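Local coordinates for MgGH51 (Meripilus giganteus, PDB 6ZPV), which acts as a family GH51 alpha-L-arabinofuranosidase, probably releasing terminal arabinofuranosyl groups from arabinose-containing polysaccharides, at residues Pro14-Gly19 with Leu343-Val348; Tyr18-Glu23 with Glu215-Met220; Gly349-Phe354 with Glu427-Ala432; Tyr397-Tyr402 with Phe413-Phe418. All coordinates share one frame; numbering follows the deposited sequence.

Contact 1 of 4, residues Pro14-Gly19 with Leu343-Val348; sequences PSTLYG and LRFVEV. With SO4 (sulfate ion), chain R.
Thr16 and Arg344 face one another where the strands of a (beta/alpha)8 barrel begin: a type I turn, Pro14 to Leu17, leads into the first strand, and Arg344 immediately precedes the fourth. The polar part runs through a sulfate, probably from the crystallisation liquor. Ser15 grips it twice, its N reaching O4 at 2.9 Å with an almost straight 177° bond and its OG donating to O1. A chi1 of 74° turns OG to the side of its own N-H, and both donors of this small residue meet the same anion. From the other side Arg344 offers NH1 to O1 at 3.0 Å and NH2 to O2 at 3.3 Å, while its NE forms a salt bridge with Glu284. The apolar part belongs to Thr16, whose OG1 bonds to Phe475 O and leaves the methyl to meet the partner. Thr16 CG2 lies 4.1 Å from Phe345 CE2. The same methyl comes in at the guanidinium edge, with CG2 3.5 Å from Arg344 NH1.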
loop_
_atom_site.group_PDB
_atom_site.type_symbol
_atom_site.label_atom_id
_atom_site.label_comp_id
_atom_site.label_asym_id
_atom_site.label_seq_id
_atom_site.Cartn_x
_atom_site.Cartn_y
_atom_site.Cartn_z
ATOM N N PRO A 14 -1.737 5.922 -22.325
ATOM C CA PRO A 14 -0.714 5.007 -21.815
ATOM C C PRO A 14 -1.322 3.844 -21.035
ATOM O O PRO A 14 -2.293 4.049 -20.284
ATOM C CB PRO A 14 0.103 5.916 -20.881
ATOM C CG PRO A 14 -0.069 7.274 -21.352
ATOM C CD PRO A 14 -1.521 7.284 -21.827
ATOM N N SER A 15 -0.673 2.688 -21.089
ATOM C CA SER A 15 -1.105 1.537 -20.269
ATOM C C SER A 15 -0.968 1.849 -18.785
ATOM O O SER A 15 -1.722 1.221 -18.008
ATOM C CB SER A 15 -0.293 0.300 -20.641
ATOM O OG SER A 15 1.028 0.340 -20.149
ATOM N N THR A 16 -0.106 2.753 -18.414
ATOM C CA THR A 16 0.228 3.084 -17.034
ATOM C C THR A 16 -0.634 4.169 -16.408
ATOM O O THR A 16 -0.352 4.551 -15.281
ATOM C CB THR A 16 1.715 3.477 -16.995
ATOM O OG1 THR A 16 1.954 4.474 -17.997
ATOM C CG2 THR A 16 2.628 2.293 -17.199
ATOM N N LEU A 17 -1.683 4.640 -17.097
ATOM C CA LEU A 17 -2.323 5.878 -16.594
ATOM C C LEU A 17 -2.793 5.740 -15.162
ATOM O O LEU A 17 -2.632 6.714 -14.393
ATOM C CB LEU A 17 -3.467 6.287 -17.501
ATOM C CG LEU A 17 -4.137 7.605 -17.153
ATOM C CD1 LEU A 17 -3.172 8.759 -17.055
ATOM C CD2 LEU A 17 -5.217 7.921 -18.176
ATOM N N TYR A 18 -3.429 4.653 -14.763
ATOM C CA TYR A 18 -4.005 4.516 -13.424
ATOM C C TYR A 18 -3.272 3.473 -12.603
ATOM O O TYR A 18 -3.132 2.321 -13.091
ATOM C CB TYR A 18 -5.506 4.209 -13.466
ATOM C CG TYR A 18 -6.296 5.232 -14.254
ATOM C CD1 TYR A 18 -6.529 6.496 -13.732
ATOM C CD2 TYR A 18 -6.762 4.961 -15.516
ATOM C CE1 TYR A 18 -7.221 7.464 -14.474
ATOM C CE2 TYR A 18 -7.454 5.914 -16.254
ATOM C CZ TYR A 18 -7.672 7.168 -15.748
ATOM O OH TYR A 18 -8.371 8.131 -16.442
ATOM N N GLY A 19 -2.880 3.782 -11.389
ATOM C CA GLY A 19 -2.191 2.797 -10.532
ATOM C C GLY A 19 -2.265 3.170 -9.090
ATOM O O GLY A 19 -3.070 4.037 -8.707
ATOM N N LEU A 343 10.856 -3.762 -14.743
ATOM C CA LEU A 343 11.137 -2.453 -14.079
ATOM C C LEU A 343 11.464 -1.438 -15.172
ATOM O O LEU A 343 12.515 -1.503 -15.789
ATOM C CB LEU A 343 12.295 -2.549 -13.093
ATOM C CG LEU A 343 12.672 -1.262 -12.408
ATOM C CD1 LEU A 343 11.602 -0.740 -11.477
ATOM C CD2 LEU A 343 13.996 -1.417 -11.657
ATOM N N ARG A 344 10.565 -0.486 -15.397
ATOM C CA ARG A 344 10.726 0.541 -16.417
ATOM C C ARG A 344 10.956 1.919 -15.823
ATOM O O ARG A 344 11.375 2.818 -16.579
ATOM C CB ARG A 344 9.508 0.589 -17.358
ATOM C CG ARG A 344 9.254 -0.720 -18.086
ATOM C CD ARG A 344 8.356 -0.543 -19.269
ATOM N NE ARG A 344 7.032 -0.119 -18.935
ATOM C CZ ARG A 344 6.128 0.472 -19.733
ATOM N NH1 ARG A 344 4.917 0.739 -19.297
ATOM N NH2 ARG A 344 6.438 0.806 -20.962
ATOM N N PHE A 345 10.610 2.127 -14.553
ATOM C CA PHE A 345 10.534 3.469 -13.941
ATOM C C PHE A 345 11.176 3.404 -12.534
ATOM O O PHE A 345 10.773 2.570 -11.734
ATOM C CB PHE A 345 9.068 3.876 -13.771
ATOM C CG PHE A 345 8.253 3.930 -15.035
ATOM C CD1 PHE A 345 8.475 4.904 -15.981
ATOM C CD2 PHE A 345 7.351 2.937 -15.300
ATOM C CE1 PHE A 345 7.726 4.922 -17.146
ATOM C CE2 PHE A 345 6.658 2.930 -16.510
ATOM C CZ PHE A 345 6.825 3.929 -17.416
ATOM N N VAL A 346 12.070 4.346 -12.273
ATOM C CA VAL A 346 12.689 4.509 -10.963
ATOM C C VAL A 346 12.553 5.965 -10.542
ATOM O O VAL A 346 12.869 6.877 -11.358
ATOM C CB VAL A 346 14.158 4.033 -10.907
ATOM C CG1 VAL A 346 14.865 4.526 -9.664
ATOM C CG2 VAL A 346 14.210 2.524 -11.063
ATOM N N GLU A 347 12.086 6.177 -9.312
ATOM C CA GLU A 347 11.925 7.536 -8.781
ATOM C C GLU A 347 13.099 7.860 -7.857
ATOM O O GLU A 347 13.469 7.048 -6.990
ATOM C CB GLU A 347 10.564 7.643 -8.058
ATOM C CG GLU A 347 10.237 9.047 -7.587
ATOM C CD GLU A 347 8.773 9.288 -7.311
ATOM O OE1 GLU A 347 7.972 8.358 -7.475
ATOM O OE2 GLU A 347 8.446 10.477 -6.919
ATOM N N VAL A 348 13.693 9.048 -8.044
ATOM C CA VAL A 348 14.941 9.396 -7.340
ATOM C C VAL A 348 14.549 10.227 -6.113
ATOM O O VAL A 348 14.338 11.464 -6.210
ATOM C CB VAL A 348 15.903 10.097 -8.300
ATOM C CG1 VAL A 348 17.186 10.510 -7.578
ATOM C CG2 VAL A 348 16.195 9.196 -9.486
HETATM S S SO4 R . 2.897 2.333 -22.237
HETATM O O1 SO4 R . 2.675 2.115 -20.793
HETATM O O2 SO4 R . 3.844 1.446 -22.843
HETATM O O3 SO4 R . 3.420 3.745 -22.385
HETATM O O4 SO4 R . 1.574 2.324 -22.842
#

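Contact 2 of 4, residues Tyr18-Glu23 with Glu215-Met220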
loop_
_atom_site.group_PDB
_atom_site.type_symbol
_atom_site.label_atom_id
_atom_site.label_comp_id
_atom_site.label_asym_id
_atom_site.label_seq_id
_atom_site.Cartn_x
_atom_site.Cartn_y
_atom_site.Cartn_z
ATOM N N TYR A 18 -3.429 4.653 -14.763
ATOM C CA TYR A 18 -4.005 4.516 -13.424
ATOM C C TYR A 18 -3.272 3.473 -12.603
ATOM O O TYR A 18 -3.132 2.321 -13.091
ATOM C CB TYR A 18 -5.506 4.209 -13.466
ATOM C CG TYR A 18 -6.296 5.232 -14.254
ATOM C CD1 TYR A 18 -6.529 6.496 -13.732
ATOM C CD2 TYR A 18 -6.762 4.961 -15.516
ATOM C CE1 TYR A 18 -7.221 7.464 -14.474
ATOM C CE2 TYR A 18 -7.454 5.914 -16.254
ATOM C CZ TYR A 18 -7.672 7.168 -15.748
ATOM O OH TYR A 18 -8.371 8.131 -16.442
ATOM N N GLY A 19 -2.880 3.782 -11.389
ATOM C CA GLY A 19 -2.191 2.797 -10.532
ATOM C C GLY A 19 -2.265 3.170 -9.090
ATOM O O GLY A 19 -3.070 4.037 -8.707
ATOM N N LEU A 20 -1.419 2.558 -8.279
ATOM C CA LEU A 20 -1.466 2.652 -6.824
ATOM C C LEU A 20 -0.200 3.272 -6.260
ATOM O O LEU A 20 0.910 3.099 -6.812
ATOM C CB LEU A 20 -1.611 1.251 -6.221
ATOM C CG LEU A 20 -2.748 0.398 -6.756
ATOM C CD1 LEU A 20 -2.807 -0.906 -5.985
ATOM C CD2 LEU A 20 -4.085 1.102 -6.726
ATOM N N MET A 21 -0.361 3.977 -5.141
ATOM C CA MET A 21 0.751 4.535 -4.364
ATOM C C MET A 21 0.815 3.904 -2.993
ATOM O O MET A 21 -0.164 3.954 -2.241
ATOM C CB MET A 21 0.652 6.057 -4.235
ATOM C CG MET A 21 1.802 6.714 -3.508
ATOM S SD MET A 21 1.647 6.686 -1.703
ATOM C CE MET A 21 3.229 7.250 -1.156
ATOM N N PHE A 22 1.964 3.283 -2.656
ATOM C CA PHE A 22 2.100 2.572 -1.388
ATOM C C PHE A 22 3.322 3.065 -0.606
ATOM O O PHE A 22 4.444 3.126 -1.110
ATOM C CB PHE A 22 2.221 1.063 -1.646
ATOM C CG PHE A 22 2.185 0.270 -0.338
ATOM C CD1 PHE A 22 3.338 -0.007 0.374
ATOM C CD2 PHE A 22 0.996 -0.168 0.187
ATOM C CE1 PHE A 22 3.274 -0.680 1.587
ATOM C CE2 PHE A 22 0.924 -0.840 1.408
ATOM C CZ PHE A 22 2.079 -1.108 2.094
ATOM N N GLU A 23 3.084 3.266 0.684
ATOM C CA GLU A 23 4.115 3.224 1.710
ATOM C C GLU A 23 3.438 2.582 2.920
ATOM O O GLU A 23 2.206 2.580 2.985
ATOM C CB GLU A 23 4.613 4.631 2.052
ATOM C CG GLU A 23 3.596 5.454 2.850
ATOM C CD GLU A 23 4.061 6.896 3.073
ATOM O OE1 GLU A 23 5.141 7.102 3.692
ATOM O OE2 GLU A 23 3.325 7.791 2.610
ATOM N N GLU A 215 -6.881 -8.731 -2.887
ATOM C CA GLU A 215 -7.930 -8.870 -3.917
ATOM C C GLU A 215 -8.597 -7.545 -4.223
ATOM O O GLU A 215 -8.983 -7.257 -5.373
ATOM C CB GLU A 215 -8.951 -9.861 -3.455
ATOM C CG GLU A 215 -8.476 -11.306 -3.380
ATOM C CD GLU A 215 -9.355 -12.273 -2.606
ATOM O OE1 GLU A 215 -10.415 -11.806 -2.085
ATOM O OE2 GLU A 215 -8.947 -13.444 -2.406
ATOM N N THR A 216 -8.804 -6.707 -3.197
ATOM C CA THR A 216 -9.401 -5.372 -3.371
ATOM C C THR A 216 -8.492 -4.502 -4.231
ATOM O O THR A 216 -8.998 -3.763 -5.118
ATOM C CB THR A 216 -9.721 -4.726 -2.035
ATOM O OG1 THR A 216 -10.599 -5.526 -1.256
ATOM C CG2 THR A 216 -10.319 -3.340 -2.166
ATOM N N LEU A 217 -7.191 -4.518 -3.991
ATOM C CA LEU A 217 -6.278 -3.751 -4.827
ATOM C C LEU A 217 -6.352 -4.261 -6.241
ATOM O O LEU A 217 -6.407 -3.451 -7.192
ATOM C CB LEU A 217 -4.850 -3.869 -4.262
ATOM C CG LEU A 217 -4.668 -3.276 -2.861
ATOM C CD1 LEU A 217 -3.181 -3.300 -2.488
ATOM C CD2 LEU A 217 -5.304 -1.943 -2.669
ATOM N N ALA A 218 -6.333 -5.564 -6.450
ATOM C CA ALA A 218 -6.426 -6.081 -7.813
ATOM C C ALA A 218 -7.762 -5.727 -8.471
ATOM O O ALA A 218 -7.784 -5.426 -9.690
ATOM C CB ALA A 218 -6.175 -7.567 -7.812
ATOM N N GLU A 219 -8.835 -5.623 -7.708
ATOM C CA GLU A 219 -10.198 -5.266 -8.210
ATOM C C GLU A 219 -10.247 -3.954 -8.919
ATOM O O GLU A 219 -11.053 -3.749 -9.832
ATOM C CB GLU A 219 -11.198 -5.239 -6.992
ATOM C CG GLU A 219 -12.593 -4.814 -7.237
ATOM C CD GLU A 219 -13.406 -4.800 -5.983
ATOM O OE1 GLU A 219 -13.075 -5.559 -5.030
ATOM O OE2 GLU A 219 -14.411 -4.018 -6.064
ATOM N N MET A 220 -9.369 -3.062 -8.484
ATOM C CA MET A 220 -9.343 -1.684 -8.962
ATOM C C MET A 220 -8.831 -1.625 -10.401
ATOM O O MET A 220 -9.061 -0.631 -11.031
ATOM C CB MET A 220 -8.553 -0.804 -7.993
ATOM C CG MET A 220 -9.000 0.651 -7.960
ATOM S SD MET A 220 -7.660 1.746 -7.416
ATOM C CE MET A 220 -7.550 0.869 -5.865
#
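The backbone N of Met220 is shared by two carbonyls near the C-terminal part of helix 211-219: Leu217 O at 3.3 Å and, weakly, Thr216 O at 3.5 Å. This turn presents Leu217 and Met220, three residues apart, to Leu20 on strand 20-21. Leucine suits the strand position because its forked end can serve both partners. Leu20 CD1 rests 4.0 Å from Leu217 CB, close to the helix backbone. Leu20 CD2 comes 3.6 Å from Met220 CE and 3.7 Å from Met220 SD, where the thioether chain bends at chi3; a second conformer of Met220 exists, so this half of the contact is less certain. Pro222 and Phe225 also touch Leu20, and Phe509 touches Met220. Helix 211-219 thus covers the first barrel strand, in a beta-alpha unit interrupted by a long insertion before the helix. Between the segments the side chains meet wholly by apolar contact, which implies adhesion through shape and water exclusion, with little directional constraint.

Contact 3 of 4, residues Gly349-Phe354 with Glu427-Ala432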
loop_
_atom_site.group_PDB
_atom_site.type_symbol
_atom_site.label_atom_id
_atom_site.label_comp_id
_atom_site.label_asym_id
_atom_site.label_seq_id
_atom_site.Cartn_x
_atom_site.Cartn_y
_atom_site.Cartn_z
ATOM N N GLY A 349 14.448 9.575 -4.957
ATOM C CA GLY A 349 14.061 10.265 -3.729
ATOM C C GLY A 349 12.543 10.343 -3.553
ATOM O O GLY A 349 11.788 9.640 -4.243
ATOM N N ASN A 350 12.146 11.179 -2.603
ATOM C CA ASN A 350 10.714 11.490 -2.379
ATOM C C ASN A 350 10.647 12.960 -1.992
ATOM O O ASN A 350 11.327 13.419 -1.052
ATOM C CB ASN A 350 10.108 10.663 -1.255
ATOM C CG ASN A 350 8.648 10.993 -1.051
ATOM O OD1 ASN A 350 7.854 10.771 -1.975
ATOM N ND2 ASN A 350 8.281 11.562 0.104
ATOM N N GLU A 351 9.792 13.708 -2.723
ATOM C CA GLU A 351 9.482 15.104 -2.310
ATOM C C GLU A 351 10.773 15.877 -2.046
ATOM O O GLU A 351 10.880 16.626 -1.060
ATOM C CB GLU A 351 8.502 15.167 -1.152
ATOM C CG GLU A 351 7.125 14.608 -1.514
ATOM C CD GLU A 351 5.998 15.053 -0.616
ATOM O OE1 GLU A 351 6.270 15.393 0.580
ATOM O OE2 GLU A 351 4.829 15.050 -1.105
ATOM N N ASP A 352 11.681 15.865 -3.035
ATOM C CA ASP A 352 12.953 16.610 -2.882
ATOM C C ASP A 352 12.758 18.108 -3.119
ATOM O O ASP A 352 13.702 18.856 -2.932
ATOM C CB ASP A 352 14.058 16.007 -3.729
ATOM C CG ASP A 352 14.448 14.647 -3.171
ATOM O OD1 ASP A 352 15.274 14.616 -2.207
ATOM O OD2 ASP A 352 13.914 13.621 -3.639
ATOM N N PHE A 353 11.511 18.543 -3.460
ATOM C CA PHE A 353 11.222 19.975 -3.388
ATOM C C PHE A 353 11.464 20.537 -2.010
ATOM O O PHE A 353 11.663 21.753 -1.856
ATOM C CB PHE A 353 9.815 20.295 -3.908
ATOM C CG PHE A 353 8.694 19.577 -3.241
ATOM C CD1 PHE A 353 8.207 20.014 -2.018
ATOM C CD2 PHE A 353 8.117 18.459 -3.824
ATOM C CE1 PHE A 353 7.145 19.380 -1.387
ATOM C CE2 PHE A 353 7.035 17.817 -3.209
ATOM C CZ PHE A 353 6.566 18.268 -1.984
ATOM N N PHE A 354 11.433 19.708 -0.955
ATOM C CA PHE A 354 11.755 20.195 0.400
ATOM C C PHE A 354 13.258 20.342 0.652
ATOM O O PHE A 354 13.657 20.945 1.652
ATOM C CB PHE A 354 11.183 19.245 1.451
ATOM C CG PHE A 354 9.697 19.375 1.690
ATOM C CD1 PHE A 354 9.105 20.601 1.945
ATOM C CD2 PHE A 354 8.894 18.244 1.714
ATOM C CE1 PHE A 354 7.749 20.678 2.213
ATOM C CE2 PHE A 354 7.542 18.360 2.013
ATOM C CZ PHE A 354 6.956 19.560 2.238
ATOM N N GLU A 427 1.320 11.895 -11.638
ATOM C CA GLU A 427 0.599 12.469 -10.505
ATOM C C GLU A 427 0.660 11.428 -9.382
ATOM O O GLU A 427 -0.303 10.656 -9.182
ATOM C CB GLU A 427 -0.825 12.836 -10.901
ATOM C CG GLU A 427 -1.449 13.819 -9.930
ATOM C CD GLU A 427 -1.146 15.279 -10.177
ATOM O OE1 GLU A 427 -0.524 15.633 -11.184
ATOM O OE2 GLU A 427 -1.582 16.128 -9.306
ATOM N N GLY A 428 1.825 11.351 -8.714
ATOM C CA GLY A 428 2.108 10.206 -7.856
ATOM C C GLY A 428 1.400 10.185 -6.537
ATOM O O GLY A 428 1.369 9.146 -5.862
ATOM N N GLU A 429 0.863 11.347 -6.109
ATOM C CA GLU A 429 -0.017 11.407 -4.944
ATOM C C GLU A 429 -1.040 12.505 -5.241
ATOM O O GLU A 429 -0.657 13.656 -5.486
ATOM C CB GLU A 429 0.740 11.830 -3.660
ATOM C CG GLU A 429 1.841 10.855 -3.254
ATOM C CD GLU A 429 2.686 11.252 -2.068
ATOM O OE1 GLU A 429 2.178 12.029 -1.183
ATOM O OE2 GLU A 429 3.867 10.844 -2.019
ATOM N N TYR A 430 -2.295 12.177 -5.048
ATOM C CA TYR A 430 -3.338 13.207 -5.013
ATOM C C TYR A 430 -4.502 12.692 -4.201
ATOM O O TYR A 430 -4.790 11.502 -4.188
ATOM C CB TYR A 430 -3.790 13.683 -6.416
ATOM C CG TYR A 430 -4.472 12.654 -7.286
ATOM C CD1 TYR A 430 -3.778 11.648 -7.926
ATOM C CD2 TYR A 430 -5.858 12.690 -7.442
ATOM C CE1 TYR A 430 -4.423 10.711 -8.712
ATOM C CE2 TYR A 430 -6.505 11.753 -8.210
ATOM C CZ TYR A 430 -5.810 10.761 -8.866
ATOM O OH TYR A 430 -6.461 9.865 -9.649
ATOM N N ALA A 431 -5.231 13.642 -3.593
ATOM C CA ALA A 431 -6.487 13.354 -2.920
ATOM C C ALA A 431 -7.130 14.666 -2.490
ATOM O O ALA A 431 -6.429 15.634 -2.114
ATOM C CB ALA A 431 -6.295 12.528 -1.641
ATOM N N ALA A 432 -8.460 14.683 -2.503
ATOM C CA ALA A 432 -9.238 15.768 -1.856
ATOM C C ALA A 432 -9.406 15.408 -0.388
ATOM O O ALA A 432 -10.091 14.449 -0.071
ATOM C CB ALA A 432 -10.559 15.942 -2.583
HETATM O O HOH W 1 5.356 11.732 0.115
#
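Asn350 CG is trans to its backbone N (chi1 -180°), which carries the amide out beside the carboxylate of Glu429, brought from the other side by a chain extended beyond CG. Glu351 is likewise extended, with chi1 at -64°, and its OE2 ends 4.0 Å from Glu429 OE1, a close approach of like-charged groups probably offset by outside partners. Arg226 forms a salt bridge with Glu429 OE2, Tyr402 OH and a glycerol bind OE1, and His400 ND1 holds Glu351 OE2. The Asn350 amide and Glu429 carboxylate planes are nearly coplanar, 13° apart, yet their OD1 and OE2, both acceptors, lie 4.0 Å apart without bonding. A water joins the groups instead: it accepts from Asn350 ND2 at 2.9 Å and donates to Glu429 OE2 at 2.7 Å. Asn350 ND2 also bonds to Glu234, so the carboxamide suits a site rich in acids. An Asn-Glu pair after the fourth barrel strand, facing a glutamate on the seventh, is the signature of retaining clan GH-A glycosidases, consistent with an acid/base and nucleophile pair.

Contact 4 of 4, residues Tyr397-Tyr402 with Phe413-Phe418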
loop_
_atom_site.group_PDB
_atom_site.type_symbol
_atom_site.label_atom_id
_atom_site.label_comp_id
_atom_site.label_asym_id
_atom_site.label_seq_id
_atom_site.Cartn_x
_atom_site.Cartn_y
_atom_site.Cartn_z
ATOM N N TYR A 397 8.654 14.023 -14.196
ATOM C CA TYR A 397 8.497 14.593 -12.853
ATOM C C TYR A 397 7.288 13.954 -12.162
ATOM O O TYR A 397 6.279 13.664 -12.829
ATOM C CB TYR A 397 8.240 16.101 -12.898
ATOM C CG TYR A 397 9.493 16.946 -13.008
ATOM C CD1 TYR A 397 10.237 17.220 -11.865
ATOM C CD2 TYR A 397 9.958 17.499 -14.186
ATOM C CE1 TYR A 397 11.363 18.005 -11.880
ATOM C CE2 TYR A 397 11.100 18.278 -14.218
ATOM C CZ TYR A 397 11.815 18.549 -13.060
ATOM O OH TYR A 397 12.890 19.381 -13.092
ATOM N N ASP A 398 7.385 13.794 -10.835
ATOM C CA ASP A 398 6.322 13.361 -9.946
ATOM C C ASP A 398 5.715 14.598 -9.284
ATOM O O ASP A 398 6.437 15.346 -8.588
ATOM C CB ASP A 398 6.827 12.376 -8.894
ATOM C CG ASP A 398 5.744 11.811 -7.982
ATOM O OD1 ASP A 398 4.554 12.169 -8.234
ATOM O OD2 ASP A 398 6.078 11.072 -7.019
ATOM N N VAL A 399 4.425 14.824 -9.516
ATOM C CA VAL A 399 3.644 15.959 -8.959
ATOM C C VAL A 399 2.685 15.427 -7.916
ATOM O O VAL A 399 1.919 14.473 -8.183
ATOM C CB VAL A 399 2.900 16.665 -10.117
ATOM C CG1 VAL A 399 2.105 17.844 -9.623
ATOM C CG2 VAL A 399 3.823 17.056 -11.240
ATOM N N HIS A 400 2.669 16.040 -6.725
ATOM C CA HIS A 400 1.757 15.669 -5.632
ATOM C C HIS A 400 0.825 16.831 -5.330
ATOM O O HIS A 400 1.295 17.959 -5.258
ATOM C CB HIS A 400 2.539 15.344 -4.338
ATOM C CG HIS A 400 3.507 14.214 -4.480
ATOM N ND1 HIS A 400 4.401 13.904 -3.468
ATOM C CD2 HIS A 400 3.727 13.331 -5.478
ATOM C CE1 HIS A 400 5.124 12.877 -3.876
ATOM N NE2 HIS A 400 4.754 12.493 -5.086
ATOM N N VAL A 401 -0.442 16.560 -5.055
ATOM C CA VAL A 401 -1.355 17.632 -4.576
ATOM C C VAL A 401 -2.411 17.062 -3.626
ATOM O O VAL A 401 -3.126 16.109 -3.978
ATOM C CB VAL A 401 -1.977 18.427 -5.736
ATOM C CG1 VAL A 401 -2.858 17.588 -6.655
ATOM C CG2 VAL A 401 -2.735 19.621 -5.184
ATOM N N TYR A 402 -2.545 17.703 -2.492
ATOM C CA TYR A 402 -3.629 17.499 -1.520
ATOM C C TYR A 402 -4.398 18.787 -1.412
ATOM O O TYR A 402 -3.819 19.852 -1.163
ATOM C CB TYR A 402 -3.054 17.060 -0.182
ATOM C CG TYR A 402 -2.328 15.738 -0.262
ATOM C CD1 TYR A 402 -3.013 14.550 -0.352
ATOM C CD2 TYR A 402 -0.956 15.704 -0.284
ATOM C CE1 TYR A 402 -2.341 13.347 -0.466
ATOM C CE2 TYR A 402 -0.292 14.502 -0.413
ATOM C CZ TYR A 402 -0.969 13.311 -0.512
ATOM O OH TYR A 402 -0.347 12.081 -0.575
ATOM N N PHE A 413 -8.105 21.474 -15.728
ATOM C CA PHE A 413 -7.264 21.915 -16.848
ATOM C C PHE A 413 -5.818 22.137 -16.434
ATOM O O PHE A 413 -5.051 22.751 -17.200
ATOM C CB PHE A 413 -7.881 23.131 -17.549
ATOM C CG PHE A 413 -9.078 22.820 -18.408
ATOM C CD1 PHE A 413 -10.278 22.469 -17.858
ATOM C CD2 PHE A 413 -8.972 22.863 -19.794
ATOM C CE1 PHE A 413 -11.359 22.178 -18.660
ATOM C CE2 PHE A 413 -10.067 22.553 -20.581
ATOM C CZ PHE A 413 -11.271 22.184 -20.020
ATOM N N TYR A 414 -5.385 21.553 -15.327
ATOM C CA TYR A 414 -4.013 21.718 -14.817
ATOM C C TYR A 414 -2.991 21.481 -15.929
ATOM O O TYR A 414 -2.015 22.246 -16.056
ATOM C CB TYR A 414 -3.774 20.773 -13.640
ATOM C CG TYR A 414 -2.430 20.946 -12.988
ATOM C CD1 TYR A 414 -2.246 21.852 -11.955
ATOM C CD2 TYR A 414 -1.340 20.219 -13.357
ATOM C CE1 TYR A 414 -1.005 22.014 -11.343
ATOM C CE2 TYR A 414 -0.112 20.363 -12.722
ATOM C CZ TYR A 414 0.071 21.278 -11.761
ATOM O OH TYR A 414 1.324 21.381 -11.132
ATOM N N TYR A 415 -3.131 20.403 -16.690
ATOM C CA TYR A 415 -2.113 19.988 -17.680
ATOM C C TYR A 415 -2.353 20.524 -19.092
ATOM O O TYR A 415 -1.459 20.390 -19.955
ATOM C CB TYR A 415 -1.922 18.478 -17.701
ATOM C CG TYR A 415 -1.175 17.933 -16.503
ATOM C CD1 TYR A 415 0.201 18.096 -16.412
ATOM C CD2 TYR A 415 -1.812 17.286 -15.473
ATOM C CE1 TYR A 415 0.904 17.648 -15.299
ATOM C CE2 TYR A 415 -1.127 16.820 -14.382
ATOM C CZ TYR A 415 0.240 16.956 -14.293
ATOM O OH TYR A 415 1.021 16.535 -13.245
ATOM N N ASP A 416 -3.506 21.141 -19.360
ATOM C CA ASP A 416 -3.815 21.522 -20.760
ATOM C C ASP A 416 -2.800 22.519 -21.323
ATOM O O ASP A 416 -2.565 22.453 -22.548
ATOM C CB ASP A 416 -5.220 22.063 -20.878
ATOM C CG ASP A 416 -6.231 20.961 -20.716
ATOM O OD1 ASP A 416 -6.429 20.455 -19.570
ATOM O OD2 ASP A 416 -6.869 20.542 -21.728
ATOM N N GLY A 417 -2.333 23.459 -20.515
ATOM C CA GLY A 417 -1.413 24.474 -20.997
ATOM C C GLY A 417 0.041 24.076 -20.909
ATOM O O GLY A 417 0.900 24.933 -21.265
ATOM N N PHE A 418 0.365 22.864 -20.443
ATOM C CA PHE A 418 1.765 22.458 -20.378
ATOM C C PHE A 418 2.324 22.308 -21.769
ATOM O O PHE A 418 1.625 21.923 -22.739
ATOM C CB PHE A 418 1.949 21.112 -19.664
ATOM C CG PHE A 418 2.052 21.158 -18.145
ATOM C CD1 PHE A 418 1.181 21.895 -17.347
ATOM C CD2 PHE A 418 3.035 20.411 -17.512
ATOM C CE1 PHE A 418 1.328 21.947 -15.978
ATOM C CE2 PHE A 418 3.159 20.444 -16.134
ATOM C CZ PHE A 418 2.317 21.220 -15.372
#
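Tyr414 meets Tyr415 edge-to-face, in a T-shaped approach within 413-418 and not across the contact: Tyr414 CD2 stands 3.5 Å above the centre of the Tyr415 ring, while Tyr415 CG lies in the plane of the Tyr414 ring. Tyr415 in turn presents its own rim to Phe418: Tyr415 CD1 sits 3.7 Å over the middle of the Phe418 ring. A type I turn from Tyr415 to Phe418 brings these two rings together. The aromatic group meets strand 396-403 through phenol ends only. Val399 CG2 approaches Tyr415 OH alone, to 3.5 Å, the two side chains coming from opposite directions. Val399 CG1, anti to the backbone N (chi1 -179°), lies between the two hydroxyls, 3.9 Å from Tyr414 OH and 4.0 Å from Tyr415 OH. A beta-branched residue also suits an extended strand. Tyr415 OH is a polar end bonded to Glu427 OE1 on the neighbouring strand, and Leu467 of helix 454-469 touches its side chain. Next to Val399, His400 NE2 donates to Asp398 OD2 at 2.7 Å, meeting it from 50° above the carboxylate plane. The segments flank helix 405-410, between the sixth and seventh barrel strands. Tyrosine thus combines a broad apolar ring with a hydroxyl that can pack beside valine, and at Tyr415 the same oxygen finds its polar partner in Glu427.

In the fold
All four contacts reach the eight-stranded barrel, at different depths. Contacts 2 and 3 are buried, contacts 1 and 4 only partly. Contacts 1 and 2 share Tyr18 and Gly19: one treats the approach to the first strand, the other that strand under its helix. Contact 1 ends where contact 3 begins, so the fourth strand leads from a sulfate-bridged end to the cluster of acids. Contacts 3 and 4 use neighbouring strands, 424-432 and 396-403, and touch through Tyr402 and His400, with contact 4 nested in the loop that contact 3 closes. Chemistry changes accordingly: a sulfate bridge beside a threonine methyl in contact 1, aliphatic in contact 2, water-mediated in contact 3, valine methyls against phenol oxygens, with the rings packed behind them, in contact 4.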